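Local coordinates for protein hydrolase (Thermococcus thioreducens, PDB 6IAH) that is a magnesium-binding phosphatase of the haloacid dehalogenase superfamily with diverse substrate specificity, probably including phosphoglycolate, at residues F144-V149 against I164-E169; S69-E74 against R89-F94. All blocks are in the same frame, centred on the assembly; numbering follows the deposited sequence. Where two conformers were deposited one is given.

Contact 1 (F144-V149 against I164-E169); sequences FKLGVV and IGFKFE
V148 and F168 meet through a CH-pi contact. The methyl CG1 of V148 stands 3.6 Å from the centroid of the F168 ring and only 11° off its normal, so all six ring carbons share the contact. CG1 lies beside the backbone N and anti to the carbonyl carbon (chi1 -51°), which brings this branch rather than CG2 onto the ring. F166 closes the other face of F168: its CD2 lies 3.8 Å above the plane, over the ring centre. F168 is thus held between a strand valine and a neighbouring aromatic, a place for a flat, wholly apolar side chain.

The second apolar touch is looser. CD1 of L146 reaches CZ of F166 at 4.1 Å, the two side chains crossing at about a right angle. Between L146 and V148, G147 has no side chain, and its carbonyl carbon passes 4.4 Å from CD1 of F168. No hydrogen bond joins the two segments.

At G165 the chain leaves helix 154-164 with positive phi, where a CB would jam against the preceding carbonyl, hence glycine. Strand 145-149 lies between strands 2-5 and 171-172 in the parallel sheet of the HAD-type Rossmann-like core, and segment 164-169 forms the return of a right-handed beta-alpha-beta crossover. L137 of helix 134-141 and M157 of helix 154-164 also pack on F168.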
loop_
_atom_site.group_PDB
_atom_site.type_symbol
_atom_site.label_atom_id
_atom_site.label_comp_id
_atom_site.label_asym_id
_atom_site.label_seq_id
_atom_site.Cartn_x
_atom_site.Cartn_y
_atom_site.Cartn_z
ATOM N N PHE A 144 -9.962 -12.895 -20.705
ATOM C CA PHE A 144 -8.787 -13.169 -19.842
ATOM C C PHE A 144 -9.298 -13.463 -18.451
ATOM O O PHE A 144 -10.362 -12.908 -18.064
ATOM C CB PHE A 144 -7.933 -11.916 -19.741
ATOM C CG PHE A 144 -7.386 -11.434 -21.061
ATOM C CD1 PHE A 144 -6.208 -11.986 -21.574
ATOM C CD2 PHE A 144 -8.023 -10.426 -21.759
ATOM C CE1 PHE A 144 -5.687 -11.541 -22.796
ATOM C CE2 PHE A 144 -7.536 -9.981 -22.996
ATOM C CZ PHE A 144 -6.373 -10.558 -23.514
ATOM N N LYS A 145 -8.588 -14.318 -17.714
ATOM C CA LYS A 145 -8.755 -14.447 -16.272
ATOM C C LYS A 145 -8.078 -13.280 -15.574
ATOM O O LYS A 145 -6.913 -12.964 -15.850
ATOM C CB LYS A 145 -8.129 -15.732 -15.760
ATOM C CG LYS A 145 -8.819 -16.990 -16.263
ATOM C CD LYS A 145 -8.809 -18.065 -15.196
ATOM C CE LYS A 145 -9.655 -17.682 -13.989
ATOM N NZ LYS A 145 -9.697 -18.783 -12.993
ATOM N N LEU A 146 -8.812 -12.629 -14.691
ATOM C CA LEU A 146 -8.309 -11.432 -14.011
ATOM C C LEU A 146 -8.117 -11.767 -12.519
ATOM O O LEU A 146 -8.883 -12.532 -11.916
ATOM C CB LEU A 146 -9.251 -10.260 -14.169
ATOM C CG LEU A 146 -9.665 -9.813 -15.556
ATOM C CD1 LEU A 146 -10.578 -8.585 -15.366
ATOM C CD2 LEU A 146 -8.449 -9.473 -16.396
ATOM N N GLY A 147 -7.064 -11.204 -11.944
ATOM C CA GLY A 147 -6.781 -11.366 -10.561
ATOM C C GLY A 147 -6.037 -10.238 -9.966
ATOM O O GLY A 147 -5.558 -9.340 -10.707
ATOM N N VAL A 148 -5.941 -10.222 -8.639
ATOM C CA VAL A 148 -5.060 -9.196 -7.986
ATOM C C VAL A 148 -4.188 -9.834 -6.945
ATOM O O VAL A 148 -4.577 -10.829 -6.310
ATOM C CB VAL A 148 -5.811 -7.970 -7.354
ATOM C CG1 VAL A 148 -6.778 -7.314 -8.325
ATOM C CG2 VAL A 148 -6.459 -8.284 -6.023
ATOM N N VAL A 149 -2.996 -9.285 -6.762
ATOM C CA VAL A 149 -2.175 -9.644 -5.586
ATOM C C VAL A 149 -1.899 -8.334 -4.959
ATOM O O VAL A 149 -1.275 -7.496 -5.605
ATOM C CB VAL A 149 -0.869 -10.378 -5.956
ATOM C CG1 VAL A 149 -0.013 -10.615 -4.731
ATOM C CG2 VAL A 149 -1.146 -11.693 -6.699
ATOM N N ILE A 164 -12.980 1.413 -7.559
ATOM C CA ILE A 164 -12.822 0.984 -8.940
ATOM C C ILE A 164 -14.166 0.808 -9.631
ATOM O O ILE A 164 -14.329 1.204 -10.774
ATOM C CB ILE A 164 -12.010 -0.339 -9.010
ATOM C CG1 ILE A 164 -10.573 -0.078 -8.559
ATOM C CG2 ILE A 164 -12.016 -0.946 -10.419
ATOM C CD1 ILE A 164 -9.803 -1.290 -8.110
ATOM N N GLY A 165 -15.136 0.242 -8.926
ATOM C CA GLY A 165 -16.403 -0.120 -9.490
ATOM C C GLY A 165 -16.326 -1.448 -10.202
ATOM O O GLY A 165 -16.974 -1.642 -11.250
ATOM N N PHE A 166 -15.543 -2.359 -9.641
ATOM C CA PHE A 166 -15.409 -3.708 -10.196
ATOM C C PHE A 166 -14.997 -4.641 -9.104
ATOM O O PHE A 166 -14.171 -4.292 -8.255
ATOM C CB PHE A 166 -14.394 -3.713 -11.349
ATOM C CG PHE A 166 -14.282 -5.046 -12.072
ATOM C CD1 PHE A 166 -15.091 -5.325 -13.166
ATOM C CD2 PHE A 166 -13.322 -5.962 -11.713
ATOM C CE1 PHE A 166 -14.971 -6.533 -13.831
ATOM C CE2 PHE A 166 -13.185 -7.180 -12.387
ATOM C CZ PHE A 166 -14.009 -7.460 -13.445
ATOM N N LYS A 167 -15.563 -5.837 -9.111
ATOM C CA LYS A 167 -15.304 -6.837 -8.080
ATOM C C LYS A 167 -14.261 -7.871 -8.589
ATOM O O LYS A 167 -14.371 -8.334 -9.719
ATOM C CB LYS A 167 -16.650 -7.531 -7.741
ATOM C CG LYS A 167 -16.740 -8.141 -6.348
ATOM C CD LYS A 167 -18.078 -7.814 -5.686
ATOM N N PHE A 168 -13.269 -8.228 -7.801
ATOM C CA PHE A 168 -12.297 -9.241 -8.212
ATOM C C PHE A 168 -12.544 -10.530 -7.440
ATOM O O PHE A 168 -12.230 -10.614 -6.255
ATOM C CB PHE A 168 -10.868 -8.779 -7.960
ATOM C CG PHE A 168 -10.425 -7.675 -8.879
ATOM C CD1 PHE A 168 -9.862 -7.973 -10.111
ATOM C CD2 PHE A 168 -10.629 -6.370 -8.542
ATOM C CE1 PHE A 168 -9.451 -6.973 -10.963
ATOM C CE2 PHE A 168 -10.223 -5.372 -9.385
ATOM C CZ PHE A 168 -9.611 -5.665 -10.599
ATOM N N GLU A 169 -12.981 -11.553 -8.162
ATOM C CA GLU A 169 -13.186 -12.872 -7.551
ATOM C C GLU A 169 -11.920 -13.611 -7.214
ATOM O O GLU A 169 -11.900 -14.430 -6.289
ATOM C CB GLU A 169 -14.098 -13.700 -8.451
ATOM C CG GLU A 169 -15.491 -13.033 -8.563
ATOM C CD GLU A 169 -16.078 -12.542 -7.198
ATOM O OE1 GLU A 169 -16.150 -13.336 -6.204
ATOM O OE2 GLU A 169 -16.442 -11.345 -7.098
#

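Contact 2 (S69-E74 against R89-F94); sequences SGRAEE and REKFGF
R71 reaches K91 through NH2 of its guanidinium, and its path explains the contact. From CB the chain goes to CG, which lies beside the backbone N (chi1 -51°), and stays extended to CD before bending at chi3 (-69°). The bend turns the flat head so that its two terminal nitrogens serve different partners. NH1 forms a salt bridge with OE1 of E74 at 3.0 Å; the acceptor lies close to the guanidinium plane, but the nitrogen comes from above the carboxylate plane, 41° out of it. NH2 faces the other segment. The methylene CE of K91 sits at the edge of the guanidinium, 4.1 Å from NH2, and NZ of K91 is 4.2 Å from the same nitrogen. These like charges share a water that accepts from both, 3.0 Å from NH2 of R71 and 2.7 Å from NZ of K91; together with E74 it probably eases their repulsion. A leucine here would probably leave E74 without its salt-bridge mate and the water without one of its two donors.

The long lysine chain suits K91: it spans to R71 while its CG lies over one face of the F92 ring, offset toward the rim. That ring in turn meets CB of S69, 3.9 Å from CE1 of F92. The serine suits its place because OG accepts from the backbone N of R71 (3.2 Å) and is also hydrogen-bonded to the carbonyl of F66.

L75 of helix 72-78 also touches S69, K91 and F92. The contact joins the last turn of helix 85-92 to a tight helix-to-helix link: helix 56-68 ends in a Schellman motif with G70 at positive phi, S69 makes an ST turn, and R71 is the N-cap of helix 72-78.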
loop_
_atom_site.group_PDB
_atom_site.type_symbol
_atom_site.label_atom_id
_atom_site.label_comp_id
_atom_site.label_asym_id
_atom_site.label_seq_id
_atom_site.Cartn_x
_atom_site.Cartn_y
_atom_site.Cartn_z
ATOM N N SER A 69 11.361 14.930 19.894
ATOM C CA SER A 69 12.756 15.212 20.204
ATOM C C SER A 69 13.197 16.534 19.555
ATOM O O SER A 69 14.276 17.010 19.845
ATOM C CB SER A 69 13.677 14.118 19.699
ATOM O OG SER A 69 13.936 14.278 18.314
ATOM N N GLY A 70 12.417 17.080 18.645
ATOM C CA GLY A 70 12.824 18.325 17.980
ATOM C C GLY A 70 13.914 18.175 16.908
ATOM O O GLY A 70 14.366 19.209 16.358
ATOM N N ARG A 71 14.324 16.934 16.589
ATOM C CA ARG A 71 15.401 16.658 15.599
ATOM C C ARG A 71 14.939 15.664 14.506
ATOM O O ARG A 71 15.722 14.807 14.055
ATOM C CB ARG A 71 16.629 16.084 16.303
ATOM C CG ARG A 71 17.105 16.885 17.495
ATOM C CD ARG A 71 18.503 16.514 17.941
ATOM N NE ARG A 71 18.502 15.184 18.525
ATOM C CZ ARG A 71 18.942 14.056 17.957
ATOM N NH1 ARG A 71 19.519 14.040 16.745
ATOM N NH2 ARG A 71 18.833 12.911 18.649
ATOM N N ALA A 72 13.674 15.766 14.102
ATOM C CA ALA A 72 13.109 14.781 13.185
ATOM C C ALA A 72 13.895 14.714 11.879
ATOM O O ALA A 72 14.291 13.626 11.403
ATOM C CB ALA A 72 11.668 15.064 12.904
ATOM N N GLU A 73 14.185 15.880 11.331
ATOM C CA GLU A 73 14.969 15.901 10.102
ATOM C C GLU A 73 16.269 15.138 10.180
ATOM O O GLU A 73 16.530 14.293 9.306
ATOM C CB GLU A 73 15.203 17.333 9.631
ATOM C CG GLU A 73 15.922 17.370 8.308
ATOM C CD GLU A 73 15.217 18.317 7.396
ATOM O OE1 GLU A 73 14.104 17.943 6.929
ATOM O OE2 GLU A 73 15.737 19.450 7.249
ATOM N N GLU A 74 17.074 15.438 11.201
ATOM C CA GLU A 74 18.310 14.735 11.474
ATOM C C GLU A 74 18.051 13.240 11.720
ATOM O O GLU A 74 18.839 12.432 11.270
ATOM C CB GLU A 74 18.986 15.253 12.737
ATOM C CG GLU A 74 19.698 16.596 12.696
ATOM C CD GLU A 74 20.291 16.913 14.081
ATOM O OE1 GLU A 74 20.678 15.964 14.827
ATOM O OE2 GLU A 74 20.368 18.093 14.464
ATOM N N ARG A 89 12.518 2.768 19.603
ATOM C CA ARG A 89 12.189 2.416 20.937
ATOM C C ARG A 89 13.386 2.239 21.817
ATOM O O ARG A 89 13.382 2.694 22.980
ATOM C CB ARG A 89 11.311 1.153 20.974
ATOM C CG ARG A 89 9.960 1.393 20.382
ATOM C CD ARG A 89 9.218 0.056 20.192
ATOM N NE ARG A 89 7.879 0.232 19.628
ATOM C CZ ARG A 89 7.046 -0.775 19.342
ATOM N NH1 ARG A 89 7.469 -2.026 19.579
ATOM N NH2 ARG A 89 5.835 -0.549 18.793
ATOM N N GLU A 90 14.430 1.650 21.255
ATOM C CA GLU A 90 15.662 1.472 22.020
ATOM C C GLU A 90 16.317 2.814 22.250
ATOM O O GLU A 90 16.864 3.061 23.312
ATOM C CB GLU A 90 16.615 0.532 21.323
ATOM C CG GLU A 90 16.303 -0.937 21.551
ATOM C CD GLU A 90 17.192 -1.865 20.729
ATOM O OE1 GLU A 90 18.178 -1.388 20.130
ATOM O OE2 GLU A 90 16.904 -3.077 20.672
ATOM N N LYS A 91 16.310 3.669 21.245
ATOM C CA LYS A 91 16.941 4.978 21.396
ATOM C C LYS A 91 16.275 5.859 22.486
ATOM O O LYS A 91 16.973 6.432 23.303
ATOM C CB LYS A 91 16.878 5.686 20.079
ATOM C CG LYS A 91 17.566 7.010 20.078
ATOM C CD LYS A 91 17.667 7.501 18.645
ATOM C CE LYS A 91 18.290 8.877 18.602
ATOM N NZ LYS A 91 19.721 8.844 19.033
ATOM N N PHE A 92 14.945 6.022 22.464
ATOM C CA PHE A 92 14.235 6.964 23.394
ATOM C C PHE A 92 13.713 6.341 24.659
ATOM O O PHE A 92 13.408 7.033 25.586
ATOM C CB PHE A 92 13.123 7.696 22.648
ATOM C CG PHE A 92 13.648 8.566 21.569
ATOM C CD1 PHE A 92 14.215 9.790 21.890
ATOM C CD2 PHE A 92 13.690 8.128 20.235
ATOM C CE1 PHE A 92 14.720 10.613 20.909
ATOM C CE2 PHE A 92 14.218 8.930 19.236
ATOM C CZ PHE A 92 14.728 10.172 19.564
ATOM N N GLY A 93 13.630 5.013 24.725
ATOM C CA GLY A 93 13.172 4.374 25.916
ATOM C C GLY A 93 11.675 4.234 26.102
ATOM O O GLY A 93 11.209 3.839 27.191
ATOM N N PHE A 94 10.917 4.542 25.040
ATOM C CA PHE A 94 9.481 4.643 25.111
ATOM C C PHE A 94 8.908 3.966 23.872
ATOM O O PHE A 94 9.577 3.888 22.871
ATOM C CB PHE A 94 9.032 6.153 25.170
ATOM C CG PHE A 94 9.084 6.726 26.537
ATOM C CD1 PHE A 94 10.292 7.186 27.064
ATOM C CD2 PHE A 94 7.942 6.757 27.344
ATOM C CE1 PHE A 94 10.379 7.636 28.381
ATOM C CE2 PHE A 94 8.019 7.240 28.663
ATOM C CZ PHE A 94 9.239 7.692 29.176
HETATM O O HOH W 1 20.688 10.828 17.523
#

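In the fold
The two contacts lie on opposite sides of the chain's centre, their own centres 43 Å apart and nearest atoms about 26 Å apart, and they share no helix or strand. Contact 1 is buried, joining a sheet strand to the loop after a helix; the side chain of V148 is about 7 Å from that of the magnesium ligand D6, which places this packing in the core that carries the metal site. Contact 2 lies at the surface of an all-helical region, consistent with a HAD cap domain, away from the annotated sites. Their chemistry follows: inside, the two segments meet through aromatic and aliphatic groups; outside, through charges, a bridging water and a little apolar contact. Glycines end helices in both.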